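Local coordinates for protein extracellular sialidase/neuraminidase, putative (Aspergillus fumigatus, PDB 2XZI) that acts as a KDNase, a sialidase-fold hydrolase that cleaves glycosides of the deaminated sialic acid KDN, probably at the ends of glycan chains, at residues F35-V43 / K364-W372; V95-T106 / L117-T125. One frame throughout, in Å; residues are numbered along the deposited sequence.

Overall arrangement
The fold is a six-bladed beta-propeller of antiparallel sheets, and the two contacts occupy three neighbouring blades. Contact 1 joins blades: strand 37-43 starts one four-stranded sheet, while strand 368-372 belongs to the sheet completed by the N-terminal strand 12-18. Contact 2 lies within the following blade, where strands 101-109 and 115-122 form a hairpin. Along the chain this hairpin is nested inside the loop of 320 residues that contact 1 closes. The centres are about 15 Å apart, yet the contacts touch where Ile40 packs on Asn104 and Pro105. Strand 37-43 thus meets both neighbours, beside one of the two bound deamino-alpha-neuraminic acids, with the sodium site on the loop leading into the hairpin.

Contact 1: residues F35-V43 / K364-W372; sequences FHSFRIPAV and KNSYRAIIW. With KDM (deamino-alpha-neuraminic acid), chain C; KDM (deamino-alpha-neuraminic acid), chain D.
Phe38, Arg39, Ile40 and Pro41 spell the FRIP motif of sialidases, and Phe38 N gives a nearly straight 2.9 Å hydrogen bond to Arg368 O, tying two propeller blades together. Arg39 runs alongside Arg368, both chains pointing the same way. Its CB leaves the strand, CG rests against the CB and CG of Arg368, and CD lies 3.5 Å from Arg368 NH1, which sits over one face of the Arg39 guanidinium. A bend at chi3 (60°) then turns the group: NE forms a salt bridge with Glu354, while NH1 and NH2 both donate to carboxylate oxygen O1A of one deamino-alpha-neuraminic acid, at 3.1 and 2.9 Å. The sugar acid therefore meets the edge of this guanidinium, and Arg58, Arg245 and Arg302 add further bonds to the same ligand. Arg368 is held at NE by Asp356 and faces a second bound sugar, whose O5 lies over its guanidinium.

Before the motif, His36 and Ser37 form a classic bulge opposite Arg58. The His36 ring makes an offset stack on Tyr367, planes 16° apart, and NE2 donates to Asn365 OD1 at 2.9 Å from above the amide carbonyl plane. Ser37 OG accepts a hydrogen bond from Arg368 N at 2.9 Å and is also bonded to His36 ND1; with NE2 on Asn365, both ring nitrogens are tied and the rotation of the imidazole is set. Farther on, Ile370 CD1 packs against Phe38 CB, and Val43 CG2 meets Trp372 CZ3. Where the strands splay apart, one water donates to both Phe38 O and Ala369 O, 2.8 Å from each.

Contact 2: residues V95-T106 / L117-T125; sequences VGSGAGTWGNPT and LFLSWNGAT. With NA (sodium ion), chain E.
Thr101 OG1 has three partners: a hydrogen bond with Gly66 O on the preceding blade, and weak bonds from Asn122 ND2 (3.3 Å) and a water. The same Asn122 amide gives ND2 to Gly123 O, while OD1 takes a bond from Arg151, so both its ends are held. Paired backbone bonds join Thr101 with Asn122, Gly103 with Ser120 and Thr106 with Phe118 in an antiparallel hairpin; a beta bulge at Asn104 and Pro105 shifts the register by one.

Across the sheet from Thr101, the two tryptophans meet edge-to-face, planes 57° apart. Trp121, with CG anti to its N (chi1 175°), sets CD1 3.4 Å above the centre of the Trp102 indole, whose opposite face carries Val95 CG2. Trp102 NE1 donates to a lone pair of Ser97 O at 2.9 Å, and a water links that oxygen with Trp121 NE1 and Gly100 N.

Sodium binds Gly96 O (2.3 Å), Gly98 O (2.4 Å), two waters, Asp67 and Asn69. Trp102 NE1 thus holds Ser97 O directly and Trp121 NE1 reaches it only through the water, while sodium takes the carbonyls on either side of Ser97 in sequence, consistent with the ion and the tryptophan pair jointly setting the path of the loop.

Contact 1: residues F35-V43 / K364-W372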
loop_
_atom_site.group_PDB
_atom_site.type_symbol
_atom_site.label_atom_id
_atom_site.label_comp_id
_atom_site.label_asym_id
_atom_site.label_seq_id
_atom_site.Cartn_x
_atom_site.Cartn_y
_atom_site.Cartn_z
ATOM N N PHE A 35 16.520 9.072 -6.660
ATOM C CA PHE A 35 16.129 7.666 -6.585
ATOM C C PHE A 35 15.954 7.086 -7.972
ATOM O O PHE A 35 15.252 7.664 -8.835
ATOM C CB PHE A 35 14.839 7.501 -5.758
ATOM C CG PHE A 35 14.942 8.061 -4.373
ATOM C CD1 PHE A 35 15.441 7.300 -3.336
ATOM C CD2 PHE A 35 14.577 9.372 -4.114
ATOM C CE1 PHE A 35 15.553 7.820 -2.058
ATOM C CE2 PHE A 35 14.693 9.922 -2.835
ATOM C CZ PHE A 35 15.176 9.156 -1.800
ATOM N N HIS A 36 16.590 5.940 -8.198
ATOM C CA HIS A 36 16.416 5.204 -9.423
ATOM C C HIS A 36 14.933 4.898 -9.634
ATOM O O HIS A 36 14.375 5.164 -10.706
ATOM C CB HIS A 36 17.245 3.922 -9.326
ATOM C CG HIS A 36 17.126 3.042 -10.523
ATOM N ND1 HIS A 36 16.047 2.214 -10.738
ATOM C CD2 HIS A 36 17.965 2.849 -11.569
ATOM C CE1 HIS A 36 16.218 1.555 -11.872
ATOM N NE2 HIS A 36 17.371 1.930 -12.400
ATOM N N SER A 37 14.312 4.346 -8.592
ATOM C CA SER A 37 12.945 3.837 -8.651
ATOM C C SER A 37 12.144 4.187 -7.432
ATOM O O SER A 37 12.676 4.397 -6.336
ATOM C CB SER A 37 12.979 2.321 -8.780
ATOM O OG SER A 37 13.378 1.928 -10.080
ATOM N N PHE A 38 10.841 4.236 -7.641
ATOM C CA PHE A 38 9.887 4.332 -6.551
ATOM C C PHE A 38 8.965 3.147 -6.665
ATOM O O PHE A 38 8.470 2.854 -7.742
ATOM C CB PHE A 38 9.105 5.623 -6.637
ATOM C CG PHE A 38 9.964 6.856 -6.478
ATOM C CD1 PHE A 38 10.283 7.322 -5.215
ATOM C CD2 PHE A 38 10.442 7.546 -7.588
ATOM C CE1 PHE A 38 11.059 8.458 -5.036
ATOM C CE2 PHE A 38 11.248 8.675 -7.414
ATOM C CZ PHE A 38 11.535 9.138 -6.140
ATOM N N ARG A 39 8.799 2.443 -5.548
ATOM C CA ARG A 39 7.917 1.268 -5.474
ATOM C C ARG A 39 7.172 1.262 -4.152
ATOM O O ARG A 39 7.460 2.066 -3.264
ATOM C CB ARG A 39 8.740 -0.015 -5.607
ATOM C CG ARG A 39 9.202 -0.345 -7.030
ATOM C CD ARG A 39 9.459 -1.840 -7.211
ATOM N NE ARG A 39 8.229 -2.563 -6.948
ATOM C CZ ARG A 39 8.139 -3.829 -6.569
ATOM N NH1 ARG A 39 9.216 -4.587 -6.437
ATOM N NH2 ARG A 39 6.934 -4.327 -6.304
ATOM N N ILE A 40 6.194 0.365 -4.055
ATOM C CA ILE A 40 5.535 0.062 -2.780
ATOM C C ILE A 40 4.731 1.252 -2.226
ATOM O O ILE A 40 5.057 1.795 -1.170
ATOM C CB ILE A 40 6.530 -0.510 -1.713
ATOM C CG1 ILE A 40 7.624 -1.414 -2.325
ATOM C CG2 ILE A 40 5.768 -1.266 -0.641
ATOM C CD1 ILE A 40 7.132 -2.605 -3.102
ATOM N N PRO A 41 3.675 1.659 -2.952
ATOM C CA PRO A 41 2.849 2.817 -2.580
ATOM C C PRO A 41 1.936 2.599 -1.371
ATOM O O PRO A 41 1.490 1.479 -1.093
ATOM C CB PRO A 41 1.978 3.039 -3.822
ATOM C CG PRO A 41 1.857 1.656 -4.409
ATOM C CD PRO A 41 3.246 1.089 -4.244
ATOM N N ALA A 42 1.657 3.687 -0.665
ATOM C CA ALA A 42 0.615 3.694 0.354
ATOM C C ALA A 42 0.004 5.078 0.340
ATOM O O ALA A 42 0.742 6.056 0.245
ATOM C CB ALA A 42 1.212 3.418 1.702
ATOM N N VAL A 43 -1.305 5.184 0.483
ATOM C CA VAL A 43 -1.981 6.490 0.460
ATOM C C VAL A 43 -3.114 6.544 1.476
ATOM O O VAL A 43 -3.862 5.563 1.650
ATOM C CB VAL A 43 -2.482 6.857 -0.971
ATOM C CG1 VAL A 43 -3.616 5.919 -1.438
ATOM C CG2 VAL A 43 -2.886 8.332 -1.065
ATOM N N LYS A 364 17.560 -5.353 -12.714
ATOM C CA LYS A 364 17.658 -4.369 -11.625
ATOM C C LYS A 364 17.636 -2.925 -12.096
ATOM O O LYS A 364 17.362 -2.015 -11.308
ATOM C CB LYS A 364 18.923 -4.609 -10.789
ATOM C CG LYS A 364 20.228 -4.257 -11.499
ATOM C CD LYS A 364 21.438 -4.784 -10.747
ATOM C CE LYS A 364 22.722 -4.526 -11.522
ATOM N NZ LYS A 364 23.906 -5.167 -10.861
ATOM N N ASN A 365 17.917 -2.704 -13.376
ATOM C CA ASN A 365 17.971 -1.346 -13.888
ATOM C C ASN A 365 16.679 -0.831 -14.533
ATOM O O ASN A 365 16.657 0.289 -15.043
ATOM C CB ASN A 365 19.161 -1.161 -14.846
ATOM C CG ASN A 365 19.460 0.310 -15.119
ATOM O OD1 ASN A 365 19.491 1.138 -14.200
ATOM N ND2 ASN A 365 19.686 0.643 -16.387
ATOM N N SER A 366 15.614 -1.631 -14.491
ATOM C CA SER A 366 14.322 -1.174 -14.979
ATOM C C SER A 366 13.721 -0.118 -14.044
ATOM O O SER A 366 13.463 -0.376 -12.858
ATOM C CB SER A 366 13.366 -2.340 -15.195
ATOM O OG SER A 366 13.735 -3.066 -16.365
ATOM N N TYR A 367 13.543 1.085 -14.572
ATOM C CA TYR A 367 13.028 2.209 -13.798
ATOM C C TYR A 367 11.573 1.990 -13.397
ATOM O O TYR A 367 10.739 1.609 -14.213
ATOM C CB TYR A 367 13.180 3.507 -14.591
ATOM C CG TYR A 367 14.637 3.885 -14.811
ATOM C CD1 TYR A 367 15.374 4.523 -13.810
ATOM C CD2 TYR A 367 15.279 3.580 -16.020
ATOM C CE1 TYR A 367 16.715 4.858 -14.004
ATOM C CE2 TYR A 367 16.620 3.915 -16.220
ATOM C CZ TYR A 367 17.326 4.540 -15.204
ATOM O OH TYR A 367 18.659 4.871 -15.400
ATOM N N ARG A 368 11.292 2.236 -12.120
ATOM C CA ARG A 368 9.931 2.075 -11.621
ATOM C C ARG A 368 9.381 3.403 -11.141
ATOM O O ARG A 368 10.055 4.137 -10.412
ATOM C CB ARG A 368 9.887 1.073 -10.469
ATOM C CG ARG A 368 10.606 -0.220 -10.735
ATOM C CD ARG A 368 10.005 -0.990 -11.912
ATOM N NE ARG A 368 10.574 -2.331 -12.008
ATOM C CZ ARG A 368 10.139 -3.373 -11.298
ATOM N NH1 ARG A 368 9.113 -3.236 -10.448
ATOM N NH2 ARG A 368 10.730 -4.557 -11.433
ATOM N N ALA A 369 8.152 3.709 -11.559
ATOM C CA ALA A 369 7.473 4.952 -11.191
ATOM C C ALA A 369 6.128 4.642 -10.535
ATOM O O ALA A 369 5.664 3.509 -10.586
ATOM C CB ALA A 369 7.291 5.860 -12.403
ATOM N N ILE A 370 5.520 5.650 -9.923
ATOM C CA ILE A 370 4.200 5.479 -9.322
ATOM C C ILE A 370 3.207 6.501 -9.866
ATOM O O ILE A 370 3.468 7.698 -9.858
ATOM C CB ILE A 370 4.263 5.484 -7.766
ATOM C CG1 ILE A 370 5.176 4.359 -7.275
ATOM C CG2 ILE A 370 2.866 5.350 -7.185
ATOM C CD1 ILE A 370 5.486 4.395 -5.760
ATOM N N ILE A 371 2.075 5.989 -10.341
ATOM C CA ILE A 371 1.006 6.790 -10.926
ATOM C C ILE A 371 -0.026 7.108 -9.858
ATOM O O ILE A 371 -0.333 6.249 -9.023
ATOM C CB ILE A 371 0.311 6.015 -12.087
ATOM C CG1 ILE A 371 1.285 5.639 -13.210
ATOM C CG2 ILE A 371 -0.930 6.764 -12.619
ATOM C CD1 ILE A 371 2.350 6.630 -13.494
ATOM N N TRP A 372 -0.537 8.341 -9.874
ATOM C CA TRP A 372 -1.692 8.738 -9.075
ATOM C C TRP A 372 -2.939 8.840 -9.941
ATOM O O TRP A 372 -2.929 9.484 -10.998
ATOM C CB TRP A 372 -1.408 10.078 -8.412
ATOM C CG TRP A 372 -2.553 10.782 -7.762
ATOM C CD1 TRP A 372 -3.085 11.982 -8.157
ATOM C CD2 TRP A 372 -3.267 10.391 -6.580
ATOM N NE1 TRP A 372 -4.097 12.353 -7.304
ATOM C CE2 TRP A 372 -4.225 11.403 -6.324
ATOM C CE3 TRP A 372 -3.204 9.279 -5.718
ATOM C CZ2 TRP A 372 -5.100 11.349 -5.238
ATOM C CZ3 TRP A 372 -4.085 9.225 -4.640
ATOM C CH2 TRP A 372 -5.017 10.263 -4.413
HETATM C C2 KDM C . 8.345 -8.013 -3.940
HETATM C C1 KDM C . 7.520 -8.129 -5.216
HETATM C C3 KDM C . 8.465 -6.540 -3.506
HETATM C C4 KDM C . 8.661 -6.363 -1.972
HETATM C C5 KDM C . 9.069 -7.640 -1.226
HETATM C C6 KDM C . 8.032 -8.752 -1.517
HETATM C C7 KDM C . 8.470 -10.136 -1.013
HETATM C C8 KDM C . 7.325 -11.154 -1.167
HETATM C C9 KDM C . 7.763 -12.537 -0.718
HETATM O O5 KDM C . 9.211 -7.390 0.196
HETATM O O1A KDM C . 7.428 -7.126 -5.962
HETATM O O1B KDM C . 7.006 -9.254 -5.425
HETATM O O4 KDM C . 9.671 -5.374 -1.773
HETATM O O6 KDM C . 7.720 -8.881 -2.945
HETATM O O7 KDM C . 9.604 -10.569 -1.769
HETATM O O8 KDM C . 6.197 -10.774 -0.365
HETATM O O9 KDM C . 8.015 -12.473 0.696
HETATM O O2 KDM C . 9.633 -8.533 -4.291
HETATM C C2 KDM D . 6.236 -8.530 -15.422
HETATM C C1 KDM D . 5.041 -9.009 -14.562
HETATM C C3 KDM D . 5.908 -7.206 -16.150
HETATM C C4 KDM D . 5.840 -6.023 -15.162
HETATM C C5 KDM D . 7.082 -5.977 -14.255
HETATM C C6 KDM D . 7.313 -7.343 -13.571
HETATM C C7 KDM D . 8.535 -7.549 -12.650
HETATM C C8 KDM D . 8.524 -8.984 -12.056
HETATM C C9 KDM D . 9.747 -9.325 -11.174
HETATM O O5 KDM D . 6.927 -4.955 -13.256
HETATM O O1A KDM D . 5.305 -9.508 -13.442
HETATM O O1B KDM D . 3.892 -8.866 -15.041
HETATM O O4 KDM D . 5.725 -4.808 -15.911
HETATM O O6 KDM D . 7.428 -8.359 -14.618
HETATM O O7 KDM D . 9.749 -7.338 -13.387
HETATM O O8 KDM D . 7.320 -9.197 -11.308
HETATM O O9 KDM D . 10.249 -8.169 -10.491
HETATM O O2 KDM D . 6.540 -9.526 -16.409
HETATM O O HOH W 1 6.707 1.282 -9.189
#

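Contact 2: residues V95-T106 / L117-T125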
loop_
_atom_site.group_PDB
_atom_site.type_symbol
_atom_site.label_atom_id
_atom_site.label_comp_id
_atom_site.label_asym_id
_atom_site.label_seq_id
_atom_site.Cartn_x
_atom_site.Cartn_y
_atom_site.Cartn_z
ATOM N N VAL A 95 11.942 8.701 6.710
ATOM C CA VAL A 95 13.151 8.140 7.319
ATOM C C VAL A 95 14.066 7.602 6.230
ATOM O O VAL A 95 13.597 6.999 5.267
ATOM C CB VAL A 95 12.810 7.030 8.361
ATOM C CG1 VAL A 95 11.985 5.887 7.733
ATOM C CG2 VAL A 95 14.078 6.496 9.033
ATOM N N GLY A 96 15.369 7.829 6.375
ATOM C CA GLY A 96 16.348 7.392 5.373
ATOM C C GLY A 96 17.700 7.044 5.971
ATOM O O GLY A 96 18.674 6.812 5.248
ATOM N N SER A 97 17.763 6.991 7.296
ATOM C CA SER A 97 19.027 6.769 8.006
ATOM C C SER A 97 19.741 5.468 7.619
ATOM O O SER A 97 19.120 4.413 7.550
ATOM C CB SER A 97 18.788 6.818 9.518
ATOM O OG SER A 97 17.758 5.924 9.915
ATOM N N GLY A 98 21.045 5.551 7.372
ATOM C CA GLY A 98 21.829 4.365 7.039
ATOM C C GLY A 98 21.683 3.961 5.580
ATOM O O GLY A 98 21.061 4.687 4.786
ATOM N N ALA A 99 22.253 2.808 5.224
ATOM C CA ALA A 99 22.193 2.274 3.851
ATOM C C ALA A 99 21.362 0.983 3.807
ATOM O O ALA A 99 21.431 0.192 2.847
ATOM C CB ALA A 99 23.589 2.030 3.319
ATOM N N GLY A 100 20.577 0.787 4.860
ATOM C CA GLY A 100 19.633 -0.311 4.927
ATOM C C GLY A 100 18.329 0.049 4.244
ATOM O O GLY A 100 18.192 1.107 3.608
ATOM N N THR A 101 17.357 -0.836 4.405
ATOM C CA THR A 101 16.067 -0.759 3.737
ATOM C C THR A 101 15.013 -0.296 4.722
ATOM O O THR A 101 14.759 -0.983 5.717
ATOM C CB THR A 101 15.622 -2.167 3.221
ATOM O OG1 THR A 101 16.579 -2.707 2.301
ATOM C CG2 THR A 101 14.209 -2.132 2.604
ATOM N N TRP A 102 14.417 0.866 4.456
ATOM C CA TRP A 102 13.216 1.318 5.150
ATOM C C TRP A 102 12.057 1.196 4.172
ATOM O O TRP A 102 12.077 1.841 3.121
ATOM C CB TRP A 102 13.332 2.782 5.587
ATOM C CG TRP A 102 14.369 3.052 6.622
ATOM C CD1 TRP A 102 15.637 3.483 6.397
ATOM C CD2 TRP A 102 14.238 2.891 8.041
ATOM N NE1 TRP A 102 16.313 3.613 7.594
ATOM C CE2 TRP A 102 15.475 3.257 8.614
ATOM C CE3 TRP A 102 13.190 2.486 8.883
ATOM C CZ2 TRP A 102 15.703 3.218 9.999
ATOM C CZ3 TRP A 102 13.415 2.453 10.255
ATOM C CH2 TRP A 102 14.659 2.819 10.796
ATOM N N GLY A 103 11.042 0.408 4.508
ATOM C CA GLY A 103 9.959 0.202 3.552
ATOM C C GLY A 103 8.674 -0.363 4.089
ATOM O O GLY A 103 8.375 -0.260 5.278
ATOM N N ASN A 104 7.910 -0.969 3.181
ATOM C CA ASN A 104 6.573 -1.491 3.501
ATOM C C ASN A 104 5.661 -0.449 4.173
ATOM O O ASN A 104 5.072 -0.714 5.219
ATOM C CB ASN A 104 6.678 -2.742 4.392
ATOM C CG ASN A 104 7.085 -3.970 3.624
ATOM O OD1 ASN A 104 8.235 -4.084 3.171
ATOM N ND2 ASN A 104 6.150 -4.888 3.437
ATOM N N PRO A 105 5.546 0.758 3.600
ATOM C CA PRO A 105 4.701 1.727 4.303
ATOM C C PRO A 105 3.272 1.223 4.509
ATOM O O PRO A 105 2.618 0.782 3.558
ATOM C CB PRO A 105 4.711 2.946 3.360
ATOM C CG PRO A 105 5.010 2.360 2.023
ATOM C CD PRO A 105 5.990 1.279 2.295
ATOM N N THR A 106 2.805 1.277 5.759
ATOM C CA THR A 106 1.448 0.846 6.111
ATOM C C THR A 106 0.839 1.869 7.081
ATOM O O THR A 106 0.895 1.701 8.301
ATOM C CB THR A 106 1.441 -0.583 6.694
ATOM O OG1 THR A 106 2.222 -1.432 5.852
ATOM C CG2 THR A 106 0.027 -1.144 6.768
ATOM N N LEU A 117 2.349 5.386 10.996
ATOM C CA LEU A 117 2.964 4.721 9.857
ATOM C C LEU A 117 3.824 3.557 10.356
ATOM O O LEU A 117 4.887 3.748 10.956
ATOM C CB LEU A 117 3.759 5.711 8.992
ATOM C CG LEU A 117 4.528 5.136 7.805
ATOM C CD1 LEU A 117 3.590 4.790 6.691
ATOM C CD2 LEU A 117 5.503 6.183 7.327
ATOM N N PHE A 118 3.330 2.347 10.127
ATOM C CA PHE A 118 4.140 1.159 10.364
ATOM C C PHE A 118 5.054 0.903 9.175
ATOM O O PHE A 118 4.682 1.165 8.039
ATOM C CB PHE A 118 3.244 -0.061 10.609
ATOM C CG PHE A 118 2.537 -0.050 11.944
ATOM C CD1 PHE A 118 1.294 0.583 12.103
ATOM C CD2 PHE A 118 3.130 -0.668 13.055
ATOM C CE1 PHE A 118 0.656 0.606 13.364
ATOM C CE2 PHE A 118 2.492 -0.646 14.313
ATOM C CZ PHE A 118 1.252 -0.012 14.449
ATOM N N LEU A 119 6.255 0.398 9.454
ATOM C CA LEU A 119 7.281 0.191 8.430
ATOM C C LEU A 119 8.066 -1.062 8.757
ATOM O O LEU A 119 8.146 -1.433 9.924
ATOM C CB LEU A 119 8.305 1.342 8.422
ATOM C CG LEU A 119 7.839 2.768 8.235
ATOM C CD1 LEU A 119 8.954 3.763 8.563
ATOM C CD2 LEU A 119 7.377 2.957 6.811
ATOM N N SER A 120 8.657 -1.674 7.736
ATOM C CA SER A 120 9.632 -2.740 7.899
ATOM C C SER A 120 11.041 -2.185 7.649
ATOM O O SER A 120 11.216 -1.200 6.909
ATOM C CB SER A 120 9.334 -3.867 6.904
ATOM O OG SER A 120 8.065 -4.475 7.149
ATOM N N TRP A 121 12.035 -2.806 8.292
ATOM C CA TRP A 121 13.434 -2.449 8.096
ATOM C C TRP A 121 14.252 -3.723 8.003
ATOM O O TRP A 121 13.932 -4.721 8.670
ATOM C CB TRP A 121 13.919 -1.638 9.301
ATOM C CG TRP A 121 15.364 -1.301 9.272
ATOM C CD1 TRP A 121 15.909 -0.182 8.727
ATOM C CD2 TRP A 121 16.456 -2.060 9.827
ATOM N NE1 TRP A 121 17.269 -0.191 8.889
ATOM C CE2 TRP A 121 17.636 -1.330 9.559
ATOM C CE3 TRP A 121 16.557 -3.293 10.502
ATOM C CZ2 TRP A 121 18.911 -1.783 9.953
ATOM C CZ3 TRP A 121 17.835 -3.747 10.886
ATOM C CH2 TRP A 121 18.983 -2.989 10.606
ATOM N N ASN A 122 15.314 -3.686 7.210
ATOM C CA ASN A 122 16.412 -4.653 7.326
ATOM C C ASN A 122 17.737 -3.955 7.096
ATOM O O ASN A 122 17.790 -2.854 6.516
ATOM C CB ASN A 122 16.259 -5.889 6.404
ATOM C CG ASN A 122 16.089 -5.525 4.948
ATOM O OD1 ASN A 122 14.972 -5.467 4.437
ATOM N ND2 ASN A 122 17.207 -5.263 4.264
ATOM N N GLY A 123 18.810 -4.612 7.520
ATOM C CA GLY A 123 20.149 -4.055 7.408
ATOM C C GLY A 123 20.686 -3.934 6.007
ATOM O O GLY A 123 20.216 -4.607 5.087
ATOM N N ALA A 124 21.718 -3.092 5.879
ATOM C CA ALA A 124 22.351 -2.729 4.602
ATOM C C ALA A 124 22.960 -3.906 3.833
ATOM O O ALA A 124 23.098 -3.850 2.607
ATOM C CB ALA A 124 23.418 -1.650 4.836
ATOM N N THR A 125 23.330 -4.961 4.555
ATOM C CA THR A 125 24.076 -6.061 3.956
ATOM C C THR A 125 23.284 -7.353 4.001
ATOM O O THR A 125 23.842 -8.432 3.807
ATOM C CB THR A 125 25.443 -6.272 4.650
ATOM O OG1 THR A 125 25.236 -6.552 6.039
ATOM C CG2 THR A 125 26.345 -5.030 4.479
HETATM NA NA NA E . 19.206 5.424 3.441
HETATM O O HOH W 2 19.439 1.619 7.453
HETATM O O HOH W 3 23.052 -1.303 1.256
HETATM O O HOH W 4 17.943 3.626 3.993
HETATM O O HOH W 5 19.477 -4.566 2.220
HETATM O O HOH W 6 20.027 7.062 1.773
#